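Local structure of cytidylyltransferase (Leptospira borgpetersenii serovar Hardjo-bovis, 6OEW) at residues G12-A17 with N53-T58; S77-S82 with A94-I99. The protein probably transfers a nucleotidyl group, most likely from CTP, in a metal-dependent reaction, as expected for a cytidylyltransferase with a GT-A-like fold. All coordinates share one frame; numbering follows the deposited sequence.

In the fold
Contacts 1 and 2 lie about 8 Å apart, centre to centre, on the same side of the molecule. They meet in the mixed central sheet, where strand 77-81 flanks strand 54-59, which in turn flanks strand 11-16. Along the chain they come in series: contact 1 pairs the first strand with the second major parallel strand, helix 65-73 leads on to strand 77-81, and contact 2 is closed by the end of helix 86-96. Probable backbone hydrogen bonds, Val56 O to Phe79 N and Thr58 N to Phe79 O, join the two. Contact 1, buried core of the Rossmann-like α/β fold, nears the magnesium region through Gln16; contact 2 is surface packing away from the annotated sites.

Contact 1: residues G12-A17 with N53-T58; sequences GILIQA and NVVVLT
Ile13 and Ile15 bond through both backbone N and O to 53-58, the offset pattern of parallel strands. Asn53 O accepts Ile13 N at 3.0 Å, and Val55 reaches Ile13 O through its N and Ile15 N through its O, the latter bond nearly straight (173°). Leu57 N meets Ile15 O at 2.7 Å, and Leu57 O takes Ala17 N. Beyond these, Thr58 OG1 donates to Ala17 O at 2.7 Å.

Apolar side chains meet on both faces. On one, Leu14 and Val55 lie side by side, with Leu14 CD2 3.7 Å from Val55 CG2, while Leu57 CD1 comes to 4.0 Å from Leu14 CB. On the other, Ile15 CD1, anti to CA (chi2 160°), reaches Val54 CG1 at 3.7 Å; helix 37-45, which links the strands in a beta-alpha-beta crossover, packs over Ile15 and Val56.

In this largely buried setting the five backbone bonds pair the groups of 12-17 facing 53-58, while Gly12, Leu14 and Gln16 bond to strand 101-106. Gln16, its OE1 hydrogen-bonded to Arg104 NH2, brings a polar side chain about 7 Å from a bound magnesium ion and from the side chain of Asp108, a magnesium-binding residue of this protein.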
loop_
_atom_site.group_PDB
_atom_site.type_symbol
_atom_site.label_atom_id
_atom_site.label_comp_id
_atom_site.label_asym_id
_atom_site.label_seq_id
_atom_site.Cartn_x
_atom_site.Cartn_y
_atom_site.Cartn_z
ATOM N N GLY A 12 8.689 -5.023 -8.335
ATOM C CA GLY A 12 7.373 -5.613 -8.207
ATOM C C GLY A 12 6.520 -4.831 -7.227
ATOM O O GLY A 12 7.006 -4.465 -6.156
ATOM N N ILE A 13 5.277 -4.525 -7.582
ATOM C CA ILE A 13 4.344 -3.894 -6.645
ATOM C C ILE A 13 3.490 -5.008 -6.043
ATOM O O ILE A 13 2.628 -5.588 -6.716
ATOM C CB ILE A 13 3.480 -2.819 -7.317
ATOM C CG1 ILE A 13 4.328 -1.718 -7.943
ATOM C CG2 ILE A 13 2.508 -2.208 -6.262
ATOM C CD1 ILE A 13 3.530 -0.768 -8.825
ATOM N N LEU A 14 3.745 -5.330 -4.773
ATOM C CA LEU A 14 3.181 -6.503 -4.120
ATOM C C LEU A 14 2.201 -6.007 -3.066
ATOM O O LEU A 14 2.614 -5.451 -2.041
ATOM C CB LEU A 14 4.278 -7.367 -3.501
ATOM C CG LEU A 14 5.378 -7.849 -4.431
ATOM C CD1 LEU A 14 6.143 -8.962 -3.746
ATOM C CD2 LEU A 14 4.821 -8.303 -5.777
ATOM N N ILE A 15 0.907 -6.191 -3.333
ATOM C CA ILE A 15 -0.159 -5.646 -2.500
ATOM C C ILE A 15 -0.729 -6.757 -1.637
ATOM O O ILE A 15 -1.337 -7.711 -2.149
ATOM C CB ILE A 15 -1.276 -5.029 -3.351
ATOM C CG1 ILE A 15 -0.696 -4.109 -4.427
ATOM C CG2 ILE A 15 -2.289 -4.286 -2.460
ATOM C CD1 ILE A 15 -1.683 -3.896 -5.512
ATOM N N GLN A 16 -0.599 -6.617 -0.325
ATOM C CA GLN A 16 -1.222 -7.575 0.576
ATOM C C GLN A 16 -2.667 -7.171 0.841
ATOM O O GLN A 16 -2.965 -6.007 1.142
ATOM C CB GLN A 16 -0.434 -7.696 1.883
ATOM C CG GLN A 16 -0.287 -6.397 2.640
ATOM C CD GLN A 16 0.326 -6.607 4.010
ATOM O OE1 GLN A 16 1.539 -6.560 4.173
ATOM N NE2 GLN A 16 -0.526 -6.854 5.008
ATOM N N ALA A 17 -3.575 -8.126 0.685
ATOM C CA ALA A 17 -4.990 -7.839 0.886
ATOM C C ALA A 17 -5.677 -9.130 1.278
ATOM O O ALA A 17 -5.301 -10.205 0.808
ATOM C CB ALA A 17 -5.658 -7.278 -0.374
ATOM N N ASN A 53 4.093 -5.492 -13.215
ATOM C CA ASN A 53 4.428 -6.471 -12.181
ATOM C C ASN A 53 3.675 -6.199 -10.888
ATOM O O ASN A 53 4.263 -6.227 -9.804
ATOM C CB ASN A 53 5.939 -6.490 -11.900
ATOM C CG ASN A 53 6.769 -6.867 -13.121
ATOM O OD1 ASN A 53 6.403 -7.748 -13.904
ATOM N ND2 ASN A 53 7.914 -6.200 -13.279
ATOM N N VAL A 54 2.375 -5.936 -10.978
ATOM C CA VAL A 54 1.528 -5.840 -9.799
ATOM C C VAL A 54 1.068 -7.247 -9.464
ATOM O O VAL A 54 0.647 -7.994 -10.358
ATOM C CB VAL A 54 0.324 -4.915 -10.050
ATOM C CG1 VAL A 54 -0.633 -4.952 -8.888
ATOM C CG2 VAL A 54 0.797 -3.488 -10.262
ATOM N N VAL A 55 1.190 -7.626 -8.196
ATOM C CA VAL A 55 0.684 -8.905 -7.704
ATOM C C VAL A 55 -0.116 -8.632 -6.438
ATOM O O VAL A 55 0.333 -7.872 -5.570
ATOM C CB VAL A 55 1.819 -9.908 -7.411
ATOM C CG1 VAL A 55 1.243 -11.325 -7.185
ATOM C CG2 VAL A 55 2.913 -9.883 -8.539
ATOM N N VAL A 56 -1.295 -9.243 -6.331
ATOM C CA VAL A 56 -2.053 -9.230 -5.084
ATOM C C VAL A 56 -1.675 -10.470 -4.286
ATOM O O VAL A 56 -1.752 -11.605 -4.787
ATOM C CB VAL A 56 -3.569 -9.178 -5.346
ATOM C CG1 VAL A 56 -4.360 -9.388 -4.042
ATOM C CG2 VAL A 56 -3.967 -7.856 -6.001
ATOM N N LEU A 57 -1.247 -10.257 -3.046
ATOM C CA LEU A 57 -0.815 -11.320 -2.158
ATOM C C LEU A 57 -1.918 -11.502 -1.123
ATOM O O LEU A 57 -2.147 -10.611 -0.301
ATOM C CB LEU A 57 0.488 -10.972 -1.462
ATOM C CG LEU A 57 1.825 -11.190 -2.185
ATOM C CD1 LEU A 57 1.825 -10.503 -3.554
ATOM C CD2 LEU A 57 2.920 -10.664 -1.283
ATOM N N THR A 58 -2.560 -12.666 -1.123
ATOM C CA THR A 58 -3.654 -12.879 -0.179
ATOM C C THR A 58 -3.461 -14.241 0.492
ATOM O O THR A 58 -2.372 -14.823 0.407
ATOM C CB THR A 58 -5.003 -12.741 -0.908
ATOM O OG1 THR A 58 -6.089 -12.720 0.042
ATOM C CG2 THR A 58 -5.204 -13.878 -1.922
#

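Contact 2: residues S77-S82 with A94-I99; sequences SVFRGS and AKTYNI
Thr96 OG1, hydrogen-bonded to Asp92 O one turn back in its helix, approaches the Phe79 side chain, lying 3.9 Å from Phe79 CE1; the two side chains cross obliquely.

Tyr97 OH reaches across to the edge strand, where it lies 3.3 Å from the backbone oxygen Val78 O and 4.0 Å from Ser77 CB. CG of Tyr97 is anti to the carbonyl carbon (chi1 -61°), and the ring beyond it extends from the helix end to strand 77-81. Phe79 CB meets the rim of this ring near its plane, 4.2 Å from Tyr97 CE2. One face of the ring is covered from within the same segment: Thr96 CG2 sits 3.8 Å above the plane, over the centre.

The helix stops in a Schellman motif. Ile99 N returns to Ala94 O at 2.8 Å, and the weak Asn98 N to Lys95 O bond accompanies it, with Asn98 at positive phi as the C-prime residue.

Strand 77-81, helix 86-96 and strand 101-106 form a beta-alpha-beta unit. The helix's C-terminal end packs against 77-81, one of the sheet's two outermost strands; Phe79 also touches Arg89, Asp92 and Ala93, and Tyr97 touches Val55 of strand 54-59.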
loop_
_atom_site.group_PDB
_atom_site.type_symbol
_atom_site.label_atom_id
_atom_site.label_comp_id
_atom_site.label_asym_id
_atom_site.label_seq_id
_atom_site.Cartn_x
_atom_site.Cartn_y
_atom_site.Cartn_z
ATOM N N SER A 77 -1.748 -10.377 -11.286
ATOM C CA SER A 77 -1.449 -11.716 -10.808
ATOM C C SER A 77 -1.782 -11.828 -9.334
ATOM O O SER A 77 -1.955 -10.828 -8.634
ATOM C CB SER A 77 0.020 -12.055 -11.045
ATOM O OG SER A 77 0.309 -11.970 -12.426
ATOM N N VAL A 78 -1.891 -13.075 -8.864
ATOM C CA VAL A 78 -2.318 -13.365 -7.505
ATOM C C VAL A 78 -1.388 -14.399 -6.903
ATOM O O VAL A 78 -1.097 -15.421 -7.534
ATOM C CB VAL A 78 -3.755 -13.919 -7.455
ATOM C CG1 VAL A 78 -4.137 -14.203 -6.006
ATOM C CG2 VAL A 78 -4.729 -12.944 -8.077
ATOM N N PHE A 79 -0.965 -14.159 -5.666
ATOM C CA PHE A 79 -0.201 -15.132 -4.903
ATOM C C PHE A 79 -0.963 -15.419 -3.615
ATOM O O PHE A 79 -1.328 -14.492 -2.890
ATOM C CB PHE A 79 1.214 -14.632 -4.577
ATOM C CG PHE A 79 1.998 -15.633 -3.812
ATOM C CD1 PHE A 79 2.703 -16.625 -4.481
ATOM C CD2 PHE A 79 1.966 -15.652 -2.425
ATOM C CE1 PHE A 79 3.386 -17.603 -3.779
ATOM C CE2 PHE A 79 2.646 -16.640 -1.711
ATOM C CZ PHE A 79 3.346 -17.617 -2.396
ATOM N N ARG A 80 -1.215 -16.693 -3.348
ATOM C CA ARG A 80 -1.987 -17.109 -2.184
ATOM C C ARG A 80 -1.086 -17.894 -1.250
ATOM O O ARG A 80 -0.595 -18.976 -1.607
ATOM C CB ARG A 80 -3.201 -17.921 -2.626
ATOM C CG ARG A 80 -4.040 -17.101 -3.613
ATOM C CD ARG A 80 -5.432 -17.663 -3.836
ATOM N NE ARG A 80 -6.210 -17.678 -2.597
ATOM C CZ ARG A 80 -7.506 -18.002 -2.527
ATOM N NH1 ARG A 80 -8.182 -18.316 -3.634
ATOM N NH2 ARG A 80 -8.134 -18.020 -1.343
ATOM N N GLY A 81 -0.878 -17.360 -0.053
ATOM C CA GLY A 81 0.069 -17.937 0.894
ATOM C C GLY A 81 -0.321 -17.679 2.330
ATOM O O GLY A 81 -1.515 -17.615 2.661
ATOM N N SER A 82 0.688 -17.493 3.182
ATOM C CA SER A 82 0.496 -17.542 4.629
ATOM C C SER A 82 -0.442 -16.442 5.108
ATOM O O SER A 82 -0.319 -15.287 4.718
ATOM C CB SER A 82 1.838 -17.407 5.346
ATOM O OG SER A 82 1.666 -17.286 6.750
ATOM N N ALA A 94 7.981 -12.817 -3.905
ATOM C CA ALA A 94 9.119 -12.177 -4.566
ATOM C C ALA A 94 9.985 -13.204 -5.282
ATOM O O ALA A 94 10.440 -12.976 -6.415
ATOM C CB ALA A 94 9.945 -11.395 -3.549
ATOM N N LYS A 95 10.221 -14.349 -4.643
ATOM C CA LYS A 95 10.997 -15.390 -5.306
ATOM C C LYS A 95 10.234 -15.979 -6.488
ATOM O O LYS A 95 10.824 -16.244 -7.544
ATOM C CB LYS A 95 11.363 -16.491 -4.313
ATOM C CG LYS A 95 12.378 -16.116 -3.238
ATOM C CD LYS A 95 12.590 -17.346 -2.334
ATOM C CE LYS A 95 13.213 -17.002 -0.988
ATOM N NZ LYS A 95 12.940 -18.083 0.040
ATOM N N THR A 96 8.927 -16.214 -6.318
ATOM C CA THR A 96 8.106 -16.746 -7.403
ATOM C C THR A 96 8.192 -15.868 -8.649
ATOM O O THR A 96 8.313 -16.375 -9.769
ATOM C CB THR A 96 6.654 -16.873 -6.938
ATOM O OG1 THR A 96 6.563 -17.940 -5.992
ATOM C CG2 THR A 96 5.705 -17.146 -8.098
ATOM N N TYR A 97 8.140 -14.555 -8.472
ATOM C CA TYR A 97 8.101 -13.634 -9.600
ATOM C C TYR A 97 9.459 -13.021 -9.911
ATOM O O TYR A 97 9.528 -12.096 -10.727
ATOM C CB TYR A 97 7.060 -12.545 -9.339
ATOM C CG TYR A 97 5.673 -13.122 -9.183
ATOM C CD1 TYR A 97 4.980 -13.614 -10.284
ATOM C CD2 TYR A 97 5.050 -13.190 -7.933
ATOM C CE1 TYR A 97 3.716 -14.163 -10.154
ATOM C CE2 TYR A 97 3.799 -13.749 -7.794
ATOM C CZ TYR A 97 3.131 -14.232 -8.911
ATOM O OH TYR A 97 1.869 -14.780 -8.795
ATOM N N ASN A 98 10.532 -13.535 -9.303
ATOM C CA ASN A 98 11.900 -13.041 -9.499
ATOM C C ASN A 98 11.991 -11.527 -9.294
ATOM O O ASN A 98 12.588 -10.800 -10.091
ATOM C CB ASN A 98 12.430 -13.447 -10.876
ATOM C CG ASN A 98 12.478 -14.957 -11.045
ATOM O OD1 ASN A 98 11.599 -15.560 -11.668
ATOM N ND2 ASN A 98 13.486 -15.580 -10.451
ATOM N N ILE A 99 11.402 -11.054 -8.196
ATOM C CA ILE A 99 11.410 -9.631 -7.851
ATOM C C ILE A 99 12.679 -9.315 -7.073
ATOM O O ILE A 99 13.033 -10.022 -6.118
ATOM C CB ILE A 99 10.170 -9.249 -7.022
ATOM C CG1 ILE A 99 8.863 -9.643 -7.726
ATOM C CG2 ILE A 99 10.194 -7.748 -6.676
ATOM C CD1 ILE A 99 8.602 -8.952 -9.051
#